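Local atomic coordinates of hypothetical protein PH1952 (Pyrococcus horikoshii, PDB entry 1ZJJ), a protein that is probably a magnesium-dependent phosphatase of the haloacid dehalogenase (HAD) superfamily, its physiological substrate not established. Residues M1-V11 against F200-D210. Numbering follows the deposited sequence.
Sequences MVAIIFDMDGV and FPGEELWMVGD. With MG (magnesium ion), chain D.
Val2 to Phe6 pair in parallel with Glu204 to Val208, the strand axes 4.7 Å apart at closest approach and 24° from exact alignment, and six backbone hydrogen bonds run from Glu204 N to Met1 O at one end to Asp7 N to Val208 O at the other. On the face carrying Val2, Ile4 and Phe6, the Trp206 indole takes Val2 CG1 over its face, 3.5 Å from the centroid of the five-membered ring and 7° off the normal, a CH-pi contact. That methyl gets there by standing anti to Val2 N (chi1 175°). At the indole edge, NE1 of Trp206 donates in the ring plane to OE1 of Glu204 (3.1 Å), meeting the carboxylate from above its plane, while Ile4 CD1 lies 3.9 Å from Trp206 CE3. Were Trp206 replaced by an alanine, Val2 and Ile4 would probably face a gap and the Glu204 carboxylate would lose its indole mate. On the reverse face, Ala3 CB lies over one face of the Phe200 ring, offset toward its rim, and Ile5 CG2 touches Met207 SD at 3.9 Å. These are the two central strands of the HAD Rossmann-like sheet, flanked by strands 36-40 and 225-229, and their carboxyl ends carry the magnesium site. Asp7 OD2 (2.2 Å), Asp9 O and Asp210 OD1 (both 2.3 Å) bind the magnesium ion, and three waters complete six ligands. Beyond the metal, Asp7 OD1 forms a salt bridge with Lys187, and Asp210 OD2 accepts hydrogen bonds from a metal-bound water and Val233 N, fixing the carboxylate's rotation.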
loop_
_atom_site.group_PDB
_atom_site.type_symbol
_atom_site.label_atom_id
_atom_site.label_comp_id
_atom_site.label_asym_id
_atom_site.label_seq_id
_atom_site.Cartn_x
_atom_site.Cartn_y
_atom_site.Cartn_z
ATOM N N MET B 1 -22.469 -34.402 12.305
ATOM C CA MET B 1 -23.260 -33.537 11.398
ATOM C C MET B 1 -22.342 -32.514 10.754
ATOM O O MET B 1 -22.184 -31.385 11.237
ATOM C CB MET B 1 -24.371 -32.837 12.182
ATOM C CG MET B 1 -25.160 -33.773 13.094
ATOM S SD MET B 1 -25.497 -35.351 12.279
ATOM C CE MET B 1 -26.964 -34.924 11.313
ATOM N N VAL B 2 -21.715 -32.947 9.667
ATOM C CA VAL B 2 -20.774 -32.133 8.921
ATOM C C VAL B 2 -21.418 -31.121 7.970
ATOM O O VAL B 2 -22.414 -31.410 7.310
ATOM C CB VAL B 2 -19.842 -33.042 8.098
ATOM C CG1 VAL B 2 -18.914 -32.200 7.211
ATOM C CG2 VAL B 2 -19.013 -33.918 9.025
ATOM N N ALA B 3 -20.811 -29.938 7.914
ATOM C CA ALA B 3 -21.228 -28.853 7.032
ATOM C C ALA B 3 -19.964 -28.509 6.251
ATOM O O ALA B 3 -18.881 -28.408 6.827
ATOM C CB ALA B 3 -21.721 -27.635 7.843
ATOM N N ILE B 4 -20.089 -28.340 4.942
ATOM C CA ILE B 4 -18.918 -28.052 4.136
ATOM C C ILE B 4 -18.935 -26.634 3.576
ATOM O O ILE B 4 -19.910 -26.196 2.969
ATOM C CB ILE B 4 -18.786 -29.080 2.978
ATOM C CG1 ILE B 4 -18.868 -30.511 3.539
ATOM C CG2 ILE B 4 -17.457 -28.880 2.248
ATOM C CD1 ILE B 4 -18.858 -31.604 2.483
ATOM N N ILE B 5 -17.840 -25.922 3.804
ATOM C CA ILE B 5 -17.691 -24.551 3.332
ATOM C C ILE B 5 -16.729 -24.554 2.136
ATOM O O ILE B 5 -15.619 -25.087 2.230
ATOM C CB ILE B 5 -17.105 -23.656 4.451
ATOM C CG1 ILE B 5 -17.869 -23.882 5.761
ATOM C CG2 ILE B 5 -17.164 -22.186 4.031
ATOM C CD1 ILE B 5 -19.359 -23.621 5.674
ATOM N N PHE B 6 -17.153 -23.970 1.015
ATOM C CA PHE B 6 -16.315 -23.923 -0.185
ATOM C C PHE B 6 -15.880 -22.531 -0.613
ATOM O O PHE B 6 -16.694 -21.606 -0.688
ATOM C CB PHE B 6 -17.027 -24.500 -1.416
ATOM C CG PHE B 6 -17.461 -25.931 -1.282
ATOM C CD1 PHE B 6 -18.653 -26.249 -0.648
ATOM C CD2 PHE B 6 -16.697 -26.958 -1.834
ATOM C CE1 PHE B 6 -19.089 -27.568 -0.571
ATOM C CE2 PHE B 6 -17.124 -28.284 -1.762
ATOM C CZ PHE B 6 -18.323 -28.586 -1.128
ATOM N N ASP B 7 -14.596 -22.399 -0.917
ATOM C CA ASP B 7 -14.086 -21.149 -1.459
ATOM C C ASP B 7 -14.623 -21.264 -2.883
ATOM O O ASP B 7 -15.009 -22.358 -3.298
ATOM C CB ASP B 7 -12.564 -21.144 -1.490
ATOM C CG ASP B 7 -12.013 -20.051 -2.376
ATOM O OD1 ASP B 7 -12.191 -18.858 -2.050
ATOM O OD2 ASP B 7 -11.417 -20.396 -3.408
ATOM N N MET B 8 -14.645 -20.172 -3.640
ATOM C CA MET B 8 -15.181 -20.238 -4.993
ATOM C C MET B 8 -14.174 -20.327 -6.148
ATOM O O MET B 8 -13.976 -21.406 -6.715
ATOM C CB MET B 8 -16.146 -19.068 -5.205
ATOM C CG MET B 8 -17.288 -19.087 -4.189
ATOM S SD MET B 8 -18.493 -17.746 -4.329
ATOM C CE MET B 8 -19.635 -18.446 -5.425
ATOM N N ASP B 9 -13.542 -19.212 -6.503
ATOM C CA ASP B 9 -12.591 -19.213 -7.617
ATOM C C ASP B 9 -11.442 -20.200 -7.389
ATOM O O ASP B 9 -10.769 -20.151 -6.368
ATOM C CB ASP B 9 -12.024 -17.808 -7.840
ATOM C CG ASP B 9 -11.359 -17.666 -9.195
ATOM O OD1 ASP B 9 -10.584 -16.704 -9.389
ATOM O OD2 ASP B 9 -11.625 -18.516 -10.073
ATOM N N GLY B 10 -11.221 -21.094 -8.348
ATOM C CA GLY B 10 -10.159 -22.075 -8.205
ATOM C C GLY B 10 -10.649 -23.334 -7.509
ATOM O O GLY B 10 -9.907 -24.302 -7.367
ATOM N N VAL B 11 -11.911 -23.319 -7.086
ATOM C CA VAL B 11 -12.517 -24.450 -6.394
ATOM C C VAL B 11 -13.798 -24.930 -7.091
ATOM O O VAL B 11 -13.912 -26.097 -7.468
ATOM C CB VAL B 11 -12.839 -24.075 -4.923
ATOM C CG1 VAL B 11 -13.430 -25.275 -4.177
ATOM C CG2 VAL B 11 -11.561 -23.600 -4.224
ATOM N N PHE B 200 -24.096 -22.060 10.707
ATOM C CA PHE B 200 -24.077 -23.458 11.073
ATOM C C PHE B 200 -23.547 -23.547 12.503
ATOM O O PHE B 200 -22.369 -23.758 12.722
ATOM C CB PHE B 200 -23.159 -24.229 10.132
ATOM C CG PHE B 200 -23.464 -24.033 8.677
ATOM C CD1 PHE B 200 -24.580 -24.622 8.094
ATOM C CD2 PHE B 200 -22.636 -23.235 7.894
ATOM C CE1 PHE B 200 -24.873 -24.415 6.740
ATOM C CE2 PHE B 200 -22.917 -23.021 6.551
ATOM C CZ PHE B 200 -24.036 -23.607 5.972
ATOM N N PRO B 201 -24.420 -23.403 13.509
ATOM C CA PRO B 201 -24.121 -23.442 14.951
ATOM C C PRO B 201 -23.316 -24.558 15.634
ATOM O O PRO B 201 -22.316 -24.267 16.264
ATOM C CB PRO B 201 -25.502 -23.265 15.593
ATOM C CG PRO B 201 -26.234 -22.423 14.638
ATOM C CD PRO B 201 -25.839 -23.108 13.297
ATOM N N GLY B 202 -23.728 -25.813 15.510
ATOM C CA GLY B 202 -22.977 -26.860 16.184
ATOM C C GLY B 202 -22.357 -27.928 15.287
ATOM O O GLY B 202 -21.915 -28.954 15.776
ATOM N N GLU B 203 -22.312 -27.703 13.975
ATOM C CA GLU B 203 -21.773 -28.688 13.024
ATOM C C GLU B 203 -20.252 -28.819 13.018
ATOM O O GLU B 203 -19.522 -27.916 13.452
ATOM C CB GLU B 203 -22.234 -28.364 11.581
ATOM C CG GLU B 203 -23.672 -28.771 11.295
ATOM C CD GLU B 203 -24.621 -27.625 11.344
ATOM O OE1 GLU B 203 -25.745 -27.798 10.846
ATOM O OE2 GLU B 203 -24.265 -26.548 11.859
ATOM N N GLU B 204 -19.790 -29.942 12.471
ATOM C CA GLU B 204 -18.355 -30.180 12.339
ATOM C C GLU B 204 -18.128 -29.500 11.004
ATOM O O GLU B 204 -18.742 -29.878 10.011
ATOM C CB GLU B 204 -18.063 -31.669 12.212
ATOM C CG GLU B 204 -16.687 -31.939 11.665
ATOM C CD GLU B 204 -16.423 -33.415 11.469
ATOM O OE1 GLU B 204 -15.372 -33.735 10.880
ATOM O OE2 GLU B 204 -17.255 -34.253 11.901
ATOM N N LEU B 205 -17.262 -28.500 10.978
ATOM C CA LEU B 205 -17.012 -27.743 9.758
ATOM C C LEU B 205 -15.812 -28.184 8.943
ATOM O O LEU B 205 -14.756 -28.490 9.494
ATOM C CB LEU B 205 -16.841 -26.257 10.100
ATOM C CG LEU B 205 -17.965 -25.568 10.875
ATOM C CD1 LEU B 205 -17.562 -24.129 11.186
ATOM C CD2 LEU B 205 -19.246 -25.612 10.058
ATOM N N TRP B 206 -15.995 -28.209 7.624
ATOM C CA TRP B 206 -14.937 -28.552 6.676
ATOM C C TRP B 206 -14.745 -27.331 5.775
ATOM O O TRP B 206 -15.719 -26.690 5.377
ATOM C CB TRP B 206 -15.334 -29.730 5.788
ATOM C CG TRP B 206 -15.351 -31.075 6.447
ATOM C CD1 TRP B 206 -15.243 -31.351 7.783
ATOM C CD2 TRP B 206 -15.545 -32.333 5.791
ATOM N NE1 TRP B 206 -15.366 -32.705 7.997
ATOM C CE2 TRP B 206 -15.552 -33.331 6.792
ATOM C CE3 TRP B 206 -15.718 -32.712 4.453
ATOM C CZ2 TRP B 206 -15.726 -34.689 6.497
ATOM C CZ3 TRP B 206 -15.891 -34.061 4.158
ATOM C CH2 TRP B 206 -15.895 -35.033 5.178
ATOM N N MET B 207 -13.496 -27.015 5.459
ATOM C CA MET B 207 -13.179 -25.881 4.592
ATOM C C MET B 207 -12.463 -26.408 3.354
ATOM O O MET B 207 -11.455 -27.103 3.460
ATOM C CB MET B 207 -12.267 -24.892 5.319
ATOM C CG MET B 207 -11.873 -23.666 4.503
ATOM S SD MET B 207 -13.279 -22.589 4.173
ATOM C CE MET B 207 -12.918 -22.045 2.479
ATOM N N VAL B 208 -12.990 -26.085 2.181
ATOM C CA VAL B 208 -12.388 -26.530 0.932
ATOM C C VAL B 208 -11.909 -25.312 0.145
ATOM O O VAL B 208 -12.714 -24.451 -0.232
ATOM C CB VAL B 208 -13.402 -27.311 0.072
ATOM C CG1 VAL B 208 -12.752 -27.743 -1.220
ATOM C CG2 VAL B 208 -13.949 -28.508 0.847
ATOM N N GLY B 209 -10.603 -25.233 -0.099
ATOM C CA GLY B 209 -10.062 -24.095 -0.830
ATOM C C GLY B 209 -8.844 -24.412 -1.671
ATOM O O GLY B 209 -8.354 -25.544 -1.671
ATOM N N ASP B 210 -8.352 -23.410 -2.399
ATOM C CA ASP B 210 -7.178 -23.590 -3.250
ATOM C C ASP B 210 -6.021 -22.692 -2.830
ATOM O O ASP B 210 -4.942 -22.770 -3.414
ATOM C CB ASP B 210 -7.519 -23.303 -4.712
ATOM C CG ASP B 210 -7.836 -21.849 -4.948
ATOM O OD1 ASP B 210 -8.740 -21.354 -4.253
ATOM O OD2 ASP B 210 -7.188 -21.210 -5.806
HETATM MG MG MG D . -9.814 -19.374 -4.430
HETATM O O HOH W 1 -10.723 -17.544 -4.559
HETATM O O HOH W 2 -8.100 -18.687 -5.546
HETATM O O HOH W 3 -9.000 -18.805 -2.524
#